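Local coordinates for protein probable tagatose 6-phosphate kinase (Sinorhizobium meliloti, PDB 3TXV) that is thought to act as a tagatose-6-phosphate kinase in carbohydrate metabolism and belongs to the GatZ/KbaZ-like family of tagatose-1,6-bisphosphate aldolase subunits, at residues D304-F309 and S388-G393; Y395-V398 and E402-P405; I240-A245 and V279-A284. All blocks are in the same frame, centred on the assembly; numbering follows the deposited sequence.

The chain is a closed eight-stranded parallel barrel with added helices; contacts 1 and 2 lie among helices outside the strands, while contact 3 sits at the start of the last barrel strand. Contact 1 joins the far end of helix 290-310 to the end of helix 384-390; contact 2 ties helix 395-399, next in sequence, to the loop that follows it. These two touch through S388 and Y395, their centres about 14 Å apart. The centre of contact 3 is about 35 Å from that of contact 1. Contact 1 is partly buried and apolar; contact 2, at the surface, adds a weak backbone bond and a bridging water; contact 3, partly buried, combines a shared carboxylate with an aromatic pair.

Contact 1. Residues D304-F309 and S388-G393; sequences DQIAAF and SQFLAG
Q305 and I306, near the end of the long helix that follows the last barrel strand, pack against F390 and L391, where helix 384-390 runs out. The backbones are closest at I306 and F390. Most of the contact is carried by the F390 ring, whose CG lies beside its own backbone N and anti to the carbonyl carbon (chi1 -80°), which turns the ring toward the long helix. I306 reaches it obliquely, with CG1 3.5 Å from F390 CD2. One carbon further out, I306 CD1 comes 3.8 Å from F390 CB and 4.1 Å from L391 CD1, so the tip of the isoleucine bridges the aromatic residue and the leucine after it. L391, the first residue beyond the helical conformation, meets the isoleucine roughly at a right angle.

Q305 meets the CD1-CE1 flank of the ring. Its CB, on the same side of the ring plane as I306 CG1, is 3.6 Å from F390 CE1, and its bent chain brings OE1 to the ring edge, near the ring plane and 3.6 Å from F390 CE1. The amide plane stands 82° to the ring, while NE2 turns back to bond the backbone carbonyl of Y301. Q389 CG lies over the centre of the opposite face. I306 and F309 also touch L386, about one turn before F390.

No hydrogen bond joins the two segments. The contact therefore rests on the fit of carbon surfaces, with perhaps a small electrostatic gain where the amide oxygen faces the weakly positive C-H rim of the phenylalanine.

Contact 2. Residues Y395-V398 and E402-P405; sequences YARV and EVAP
The R397 side chain runs across E402 at about a right angle and passes V403 obliquely, both on the loop that leaves helix 395-399, and it can be followed outward atom by atom. CB starts against the valine, 3.6 Å from V403 CG2. CG turns to the glutamate, with E402 OE1 3.6 Å away, and CD sits within van der Waals reach of both neighbours. There the chain bends (chi3 -78°), and NE ends up 5.2 Å from E402 OE1, too far for a salt bridge, with the guanidinium and carboxylate planes 50° apart. At the tip, NH1 passes V403 CG2 at 3.9 Å and bonds the backbone carbonyl of A413 in helix 407-424; NH2 makes a weak bond to the carbonyl of G393.

Behind this side chain the backbones also meet. V403 N donates a weak but fairly straight bond to R397 O (3.4 Å, 165° at the hydrogen). A water gives one hydrogen to V398 O at 2.9 Å and the other to V403 O at 2.8 Å, linking the last part of the helix to the loop. V398 and P405 add apolar packing, and both also rest on I387; V398 and V403 both touch L410 of helix 407-424.

Chemically, the carboxylate of E402 rests against the CG and CD methylenes of R397. Any attraction between the two charges is probably long-range, and the guanidinium is held chiefly by carbonyl oxygens.

Contact 3. Residues I240-A245 and V279-A284; sequences IAYDRA and VADGFA
Y242 has CG anti to its backbone nitrogen (chi1 173°), which sends the phenol across to the second segment, while D281 has CG beside its own nitrogen (chi1 -51°), which carries its carboxylate out to meet it. The tyrosine hydroxyl donates to D281 OD2 at 2.5 Å, which accepts through its anti lone pair, the one facing away from OD1; the acceptor lies near the plane of the phenol ring, at its edge. R244, its chain bent, brings its guanidinium to the other oxygen: NH1 is 3.2 Å from D281 OD1. That oxygen stands well out of the guanidinium plane, so the salt bridge works by charge alone, with no N-H aimed at it. The carboxylate thus serves both residues, with the aliphatic part of R244 lying against OD2 as well.

D281 stands where helix 272-280 ends in a Schellman motif, just ahead of strand 283-288, the last strand of the TIM-type barrel. G282 is the C-prime residue, with positive phi; its N bonds V279 O at 2.7 Å, and F283 N reaches back to L278 O. F283 is the centre of an inverse gamma turn. Its ring meets the tyrosine obliquely, centroids 5.6 Å apart and planes at 78°, with Y242 CZ 3.7 Å from F283 CE2. On the loop side, Q270 bonds both I240 O and Y242 N, and the tyrosine ring also packs on E277 and L278 of helix 272-280. D281 O accepts a bond from S251 OG.

Contact 1. Residues D304-F309 and S388-G393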
# COMPACT_ATOMS: atom_id res chain seq x y z
N ASP A 304 22.56 4.03 8.00
CA ASP A 304 22.84 4.14 9.41
C ASP A 304 24.23 3.56 9.71
O ASP A 304 25.02 4.23 10.38
CB ASP A 304 21.76 3.45 10.22
CG ASP A 304 21.90 3.69 11.70
OD1 ASP A 304 22.20 4.84 12.10
OD2 ASP A 304 21.70 2.71 12.47
N GLN A 305 24.54 2.36 9.20
CA GLN A 305 25.83 1.72 9.52
C GLN A 305 27.02 2.39 8.82
O GLN A 305 28.11 2.46 9.35
CB GLN A 305 25.83 0.23 9.25
CG GLN A 305 24.73 -0.54 9.90
CD GLN A 305 24.24 -1.65 8.98
OE1 GLN A 305 24.89 -2.69 8.85
NE2 GLN A 305 23.12 -1.42 8.31
N ILE A 306 26.81 2.88 7.61
CA ILE A 306 27.84 3.66 6.97
C ILE A 306 28.20 4.90 7.80
O ILE A 306 29.38 5.22 8.02
CB ILE A 306 27.41 4.02 5.59
CG1 ILE A 306 27.77 2.89 4.65
CG2 ILE A 306 27.99 5.35 5.16
CD1 ILE A 306 26.90 2.91 3.42
N ALA A 307 27.17 5.57 8.30
CA ALA A 307 27.37 6.76 9.10
C ALA A 307 28.04 6.42 10.43
O ALA A 307 28.81 7.21 10.97
CB ALA A 307 26.02 7.47 9.34
N ALA A 308 27.75 5.25 10.98
CA ALA A 308 28.26 4.94 12.31
C ALA A 308 29.75 4.61 12.21
O ALA A 308 30.50 4.75 13.19
CB ALA A 308 27.48 3.81 12.93
N PHE A 309 30.16 4.20 11.01
CA PHE A 309 31.54 3.84 10.70
C PHE A 309 32.29 5.12 10.33
O PHE A 309 33.20 5.50 11.02
CB PHE A 309 31.61 2.77 9.60
CG PHE A 309 33.00 2.54 9.06
CD1 PHE A 309 33.92 1.77 9.77
CD2 PHE A 309 33.40 3.12 7.85
CE1 PHE A 309 35.23 1.57 9.27
CE2 PHE A 309 34.68 2.95 7.36
CZ PHE A 309 35.60 2.18 8.06
N SER A 388 29.06 -1.30 -1.47
CA SER A 388 29.08 -2.73 -1.79
C SER A 388 28.79 -3.63 -0.59
O SER A 388 28.20 -4.69 -0.72
CB SER A 388 30.41 -3.11 -2.40
OG SER A 388 30.41 -4.48 -2.68
N GLN A 389 29.21 -3.18 0.58
CA GLN A 389 29.07 -3.89 1.84
C GLN A 389 27.67 -3.76 2.39
O GLN A 389 27.12 -4.70 2.95
CB GLN A 389 30.04 -3.30 2.87
CG GLN A 389 29.90 -3.83 4.25
CD GLN A 389 30.31 -5.27 4.35
OE1 GLN A 389 31.49 -5.59 4.24
NE2 GLN A 389 29.34 -6.16 4.56
N PHE A 390 27.10 -2.57 2.27
CA PHE A 390 26.06 -2.13 3.19
C PHE A 390 24.75 -1.86 2.44
O PHE A 390 23.67 -1.78 3.04
CB PHE A 390 26.53 -0.83 3.89
CG PHE A 390 27.50 -1.05 5.05
CD1 PHE A 390 27.10 -1.73 6.20
CD2 PHE A 390 28.76 -0.49 5.01
CE1 PHE A 390 27.96 -1.88 7.26
CE2 PHE A 390 29.65 -0.62 6.09
CZ PHE A 390 29.27 -1.33 7.21
N LEU A 391 24.86 -1.70 1.12
CA LEU A 391 23.75 -1.37 0.22
C LEU A 391 24.07 -2.07 -1.05
O LEU A 391 24.10 -1.44 -2.10
CB LEU A 391 23.70 0.14 -0.06
CG LEU A 391 23.48 1.11 1.12
CD1 LEU A 391 23.75 2.60 0.74
CD2 LEU A 391 22.07 0.92 1.71
N ALA A 392 24.32 -3.37 -0.95
CA ALA A 392 24.85 -4.17 -2.07
C ALA A 392 23.97 -4.08 -3.34
O ALA A 392 24.47 -4.22 -4.47
CB ALA A 392 25.04 -5.65 -1.64
N GLY A 393 22.67 -3.84 -3.12
CA GLY A 393 21.68 -3.80 -4.19
C GLY A 393 21.78 -2.56 -5.04
O GLY A 393 21.22 -2.51 -6.14

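Contact 2. Residues Y395-V398 and E402-P405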
# COMPACT_ATOMS: atom_id res chain seq x y z
N TYR A 395 24.98 -1.40 -5.71
CA TYR A 395 26.37 -1.46 -6.19
C TYR A 395 26.50 -1.46 -7.72
O TYR A 395 27.04 -0.52 -8.26
CB TYR A 395 27.14 -2.65 -5.58
CG TYR A 395 28.59 -2.62 -5.93
CD1 TYR A 395 29.44 -1.65 -5.39
CD2 TYR A 395 29.11 -3.54 -6.82
CE1 TYR A 395 30.77 -1.62 -5.73
CE2 TYR A 395 30.43 -3.51 -7.18
CZ TYR A 395 31.25 -2.56 -6.64
OH TYR A 395 32.57 -2.56 -7.01
N ALA A 396 25.98 -2.48 -8.39
CA ALA A 396 25.97 -2.53 -9.85
C ALA A 396 25.49 -1.21 -10.47
O ALA A 396 26.12 -0.68 -11.40
CB ALA A 396 25.13 -3.71 -10.35
N ARG A 397 24.39 -0.67 -9.94
CA ARG A 397 23.90 0.60 -10.44
C ARG A 397 24.84 1.78 -10.18
O ARG A 397 24.97 2.66 -11.05
CB ARG A 397 22.49 0.89 -9.94
CG ARG A 397 21.42 0.25 -10.79
CD ARG A 397 20.04 0.53 -10.23
NE ARG A 397 19.82 -0.36 -9.11
CZ ARG A 397 19.13 -0.08 -8.01
NH1 ARG A 397 18.54 1.11 -7.84
NH2 ARG A 397 19.04 -1.02 -7.08
N VAL A 398 25.49 1.81 -9.02
CA VAL A 398 26.51 2.82 -8.78
C VAL A 398 27.72 2.69 -9.74
O VAL A 398 28.30 3.69 -10.17
CB VAL A 398 27.03 2.77 -7.35
CG1 VAL A 398 28.17 3.80 -7.14
CG2 VAL A 398 25.89 3.00 -6.38
N GLU A 402 24.27 4.89 -13.17
CA GLU A 402 22.83 5.13 -12.99
C GLU A 402 22.49 5.83 -11.67
O GLU A 402 21.71 6.78 -11.67
CB GLU A 402 22.01 3.84 -13.10
CG GLU A 402 22.10 3.03 -14.43
CD GLU A 402 21.43 1.60 -14.32
OE1 GLU A 402 20.22 1.52 -13.92
OE2 GLU A 402 22.11 0.57 -14.61
N VAL A 403 23.06 5.39 -10.55
CA VAL A 403 22.69 5.93 -9.23
C VAL A 403 23.84 6.74 -8.66
O VAL A 403 25.00 6.34 -8.76
CB VAL A 403 22.26 4.77 -8.22
CG1 VAL A 403 21.97 5.28 -6.82
CG2 VAL A 403 21.05 4.01 -8.73
N ALA A 404 23.54 7.88 -8.08
CA ALA A 404 24.58 8.66 -7.43
C ALA A 404 24.91 8.03 -6.06
O ALA A 404 23.99 7.67 -5.33
CB ALA A 404 24.14 10.13 -7.28
N PRO A 405 26.15 8.03 -5.65
CA PRO A 405 26.49 7.53 -4.35
C PRO A 405 26.32 8.53 -3.27
O PRO A 405 27.25 8.80 -2.58
CB PRO A 405 27.97 7.31 -4.48
CG PRO A 405 28.34 8.00 -5.61
CD PRO A 405 27.27 7.86 -6.54
O HOH W 1 27.37 6.48 -10.17

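Contact 3. Residues I240-A245 and V279-A284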
# COMPACT_ATOMS: atom_id res chain seq x y z
N ILE A 240 5.22 -17.07 0.10
CA ILE A 240 4.59 -18.11 -0.73
C ILE A 240 4.42 -17.52 -2.11
O ILE A 240 3.78 -16.49 -2.27
CB ILE A 240 3.19 -18.50 -0.21
CG1 ILE A 240 3.18 -18.97 1.26
CG2 ILE A 240 2.49 -19.47 -1.19
CD1 ILE A 240 4.16 -20.02 1.63
N ALA A 241 5.01 -18.16 -3.11
CA ALA A 241 4.93 -17.70 -4.49
C ALA A 241 3.59 -18.06 -5.17
O ALA A 241 2.98 -19.09 -4.87
CB ALA A 241 6.09 -18.26 -5.29
N TYR A 242 3.17 -17.20 -6.10
CA TYR A 242 1.99 -17.41 -6.95
C TYR A 242 2.06 -18.67 -7.79
O TYR A 242 2.90 -18.78 -8.68
CB TYR A 242 1.82 -16.18 -7.87
CG TYR A 242 0.74 -16.27 -8.95
CD1 TYR A 242 -0.53 -16.77 -8.66
CD2 TYR A 242 1.01 -15.82 -10.24
CE1 TYR A 242 -1.51 -16.84 -9.64
CE2 TYR A 242 0.03 -15.89 -11.25
CZ TYR A 242 -1.23 -16.40 -10.94
OH TYR A 242 -2.19 -16.46 -11.90
N ASP A 243 1.17 -19.61 -7.50
CA ASP A 243 1.09 -20.83 -8.28
C ASP A 243 0.05 -20.66 -9.38
O ASP A 243 -1.15 -20.56 -9.13
CB ASP A 243 0.76 -22.02 -7.38
CG ASP A 243 1.21 -23.33 -7.99
OD1 ASP A 243 0.86 -23.61 -9.16
OD2 ASP A 243 1.94 -24.08 -7.32
N ARG A 244 0.56 -20.61 -10.61
CA ARG A 244 -0.24 -20.37 -11.81
C ARG A 244 -1.29 -21.48 -12.00
O ARG A 244 -2.43 -21.23 -12.39
CB ARG A 244 0.68 -20.24 -13.02
CG ARG A 244 0.03 -19.63 -14.25
CD ARG A 244 1.07 -18.92 -15.14
NE ARG A 244 1.01 -19.32 -16.55
CZ ARG A 244 -0.11 -19.50 -17.26
NH1 ARG A 244 -1.32 -19.27 -16.73
NH2 ARG A 244 -0.04 -19.88 -18.55
N ALA A 245 -0.89 -22.71 -11.67
CA ALA A 245 -1.81 -23.84 -11.65
C ALA A 245 -2.96 -23.62 -10.67
O ALA A 245 -4.11 -23.63 -11.07
CB ALA A 245 -1.07 -25.15 -11.35
N VAL A 279 -0.07 -10.66 -13.73
CA VAL A 279 -0.67 -9.68 -14.63
C VAL A 279 -1.27 -10.37 -15.83
O VAL A 279 -2.47 -10.24 -16.07
CB VAL A 279 0.33 -8.64 -15.11
CG1 VAL A 279 -0.29 -7.81 -16.23
CG2 VAL A 279 0.73 -7.75 -13.95
N ALA A 280 -0.44 -11.09 -16.59
CA ALA A 280 -0.92 -11.99 -17.63
C ALA A 280 -2.26 -12.69 -17.26
O ALA A 280 -3.25 -12.59 -18.01
CB ALA A 280 0.15 -13.02 -17.93
N ASP A 281 -2.30 -13.36 -16.10
CA ASP A 281 -3.52 -14.08 -15.69
C ASP A 281 -4.66 -13.19 -15.18
O ASP A 281 -5.66 -13.68 -14.66
CB ASP A 281 -3.20 -15.17 -14.69
CG ASP A 281 -2.10 -16.05 -15.16
OD1 ASP A 281 -1.87 -16.09 -16.39
OD2 ASP A 281 -1.45 -16.69 -14.31
N GLY A 282 -4.49 -11.89 -15.32
CA GLY A 282 -5.55 -10.95 -15.05
C GLY A 282 -5.72 -10.43 -13.63
O GLY A 282 -6.71 -9.73 -13.32
N PHE A 283 -4.78 -10.78 -12.75
CA PHE A 283 -4.70 -10.08 -11.48
C PHE A 283 -3.94 -8.86 -11.89
O PHE A 283 -2.72 -8.81 -11.80
CB PHE A 283 -3.99 -10.95 -10.46
CG PHE A 283 -4.54 -12.34 -10.42
CD1 PHE A 283 -5.68 -12.62 -9.67
CD2 PHE A 283 -3.97 -13.35 -11.19
CE1 PHE A 283 -6.23 -13.91 -9.67
CE2 PHE A 283 -4.50 -14.64 -11.18
CZ PHE A 283 -5.63 -14.92 -10.42
N ALA A 284 -4.67 -7.88 -12.41
CA ALA A 284 -4.06 -6.82 -13.19
C ALA A 284 -3.76 -5.59 -12.38
O ALA A 284 -3.03 -4.71 -12.83
CB ALA A 284 -4.94 -6.45 -14.37